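Local coordinates for synaptic vesicle glycoprotein 2C (Homo sapiens, PDB 5JLV) that belongs to the synaptic vesicle glycoprotein 2 family and, through its luminal domain, probably serves as the neuronal protein receptor for botulinum neurotoxin A, at residues 35-40 with 50-55. Residues are numbered along the deposited sequence; the frame is centred on the assembly and turned at random.
Sequences FTMENQ and GRFIGV
F35 and V55 bring the two backbones together, with their CA atoms 5.3 Å apart, and from there the chains diverge, strand 37-38 on one side and the end of strand 46-53 on the other, with no hydrogen bond between them. V55 lies against the peptide that leaves F35: its CG1 comes within 3.5 Å of F35 O, and CG2 sits 4.0 Å from the same oxygen. F35 thus takes part through its backbone carbonyl, with its CB directed away from 50-55. CG1 stands anti to the backbone N (chi1 175°), and from there it also reaches the base of M37, 4.4 Å from M37 CB. The M37 side chain runs inward, extended through chi2 (176°) before it bends at the sulfur, which brings its methyl CE to the rim of the F52 ring, near the ring plane and 4.3 Å from CE2. The F52 ring also stacks on F72 and meets F31 edge to face, while F57 touches both M37 and F52. M37 hydrogen-bonds through its backbone to K56 and K58, one coil on. Stacked parallel strands around such an apolar interior mark the right-handed quadrilateral beta-helix of pentapeptide-repeat proteins.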
# COMPACT_ATOMS: atom_id res chain seq x y z
N PHE C 35 1.33 22.06 -30.90
CA PHE C 35 0.72 23.06 -31.78
C PHE C 35 -0.77 22.80 -31.90
O PHE C 35 -1.25 21.69 -31.62
CB PHE C 35 1.38 23.03 -33.18
CG PHE C 35 1.66 21.63 -33.69
CD1 PHE C 35 2.91 21.03 -33.48
CD2 PHE C 35 0.69 20.92 -34.39
CE1 PHE C 35 3.18 19.76 -33.95
CE2 PHE C 35 0.96 19.64 -34.86
CZ PHE C 35 2.20 19.06 -34.64
N THR C 36 -1.52 23.83 -32.32
CA THR C 36 -2.97 23.71 -32.49
C THR C 36 -3.32 22.50 -33.36
O THR C 36 -2.69 22.27 -34.39
CB THR C 36 -3.57 25.00 -33.09
OG1 THR C 36 -3.33 26.11 -32.20
CG2 THR C 36 -5.09 24.86 -33.30
N MET C 37 -4.30 21.72 -32.91
CA MET C 37 -4.90 20.66 -33.72
C MET C 37 -6.36 21.03 -33.98
O MET C 37 -7.12 21.28 -33.04
CB MET C 37 -4.78 19.30 -33.02
CG MET C 37 -4.87 18.10 -33.95
SD MET C 37 -4.63 16.51 -33.11
CE MET C 37 -3.00 16.74 -32.40
N GLU C 38 -6.75 21.08 -35.25
CA GLU C 38 -8.01 21.69 -35.63
C GLU C 38 -8.70 20.95 -36.78
O GLU C 38 -8.06 20.58 -37.77
CB GLU C 38 -7.76 23.15 -36.01
CG GLU C 38 -9.00 24.03 -36.02
CD GLU C 38 -8.67 25.51 -36.15
OE1 GLU C 38 -7.47 25.85 -36.29
OE2 GLU C 38 -9.61 26.33 -36.12
N ASN C 39 -10.01 20.74 -36.63
CA ASN C 39 -10.87 20.15 -37.67
C ASN C 39 -10.35 18.84 -38.24
O ASN C 39 -10.06 18.75 -39.43
CB ASN C 39 -11.14 21.16 -38.79
CG ASN C 39 -11.87 22.40 -38.30
OD1 ASN C 39 -11.28 23.47 -38.20
ND2 ASN C 39 -13.15 22.25 -37.98
N GLN C 40 -10.22 17.84 -37.37
CA GLN C 40 -9.68 16.54 -37.75
C GLN C 40 -10.46 15.42 -37.09
O GLN C 40 -10.93 15.57 -35.96
CB GLN C 40 -8.21 16.42 -37.34
CG GLN C 40 -7.25 17.36 -38.04
CD GLN C 40 -5.88 17.36 -37.39
OE1 GLN C 40 -5.52 16.42 -36.67
NE2 GLN C 40 -5.11 18.41 -37.61
N GLY C 50 2.84 9.19 -26.56
CA GLY C 50 2.55 10.46 -27.19
C GLY C 50 2.51 11.56 -26.16
O GLY C 50 1.97 11.38 -25.06
N ARG C 51 3.11 12.69 -26.50
CA ARG C 51 3.09 13.85 -25.64
C ARG C 51 2.36 15.01 -26.32
O ARG C 51 2.83 15.56 -27.32
CB ARG C 51 4.52 14.24 -25.24
CG ARG C 51 5.16 13.20 -24.32
CD ARG C 51 6.66 13.37 -24.20
NE ARG C 51 7.06 14.71 -23.76
CZ ARG C 51 6.80 15.22 -22.56
NH1 ARG C 51 6.13 14.52 -21.65
NH2 ARG C 51 7.22 16.45 -22.27
N PHE C 52 1.20 15.33 -25.79
CA PHE C 52 0.43 16.47 -26.22
C PHE C 52 0.64 17.57 -25.19
O PHE C 52 0.05 17.55 -24.10
CB PHE C 52 -1.05 16.09 -26.32
CG PHE C 52 -1.31 14.87 -27.19
CD1 PHE C 52 -1.19 13.58 -26.67
CD2 PHE C 52 -1.68 15.02 -28.52
CE1 PHE C 52 -1.43 12.46 -27.47
CE2 PHE C 52 -1.92 13.91 -29.32
CZ PHE C 52 -1.80 12.63 -28.79
N ILE C 53 1.54 18.50 -25.51
CA ILE C 53 2.03 19.51 -24.57
C ILE C 53 1.65 20.92 -25.03
O ILE C 53 2.17 21.41 -26.03
CB ILE C 53 3.58 19.47 -24.41
CG1 ILE C 53 4.11 18.02 -24.28
CG2 ILE C 53 4.04 20.36 -23.26
CD1 ILE C 53 3.85 17.36 -22.93
N GLY C 54 0.74 21.56 -24.30
CA GLY C 54 0.30 22.93 -24.64
C GLY C 54 -0.55 23.00 -25.89
O GLY C 54 -0.62 24.04 -26.54
N VAL C 55 -1.19 21.89 -26.23
CA VAL C 55 -1.98 21.79 -27.44
C VAL C 55 -3.37 22.40 -27.24
O VAL C 55 -3.98 22.24 -26.18
CB VAL C 55 -2.12 20.31 -27.87
CG1 VAL C 55 -3.05 20.16 -29.06
CG2 VAL C 55 -0.75 19.72 -28.17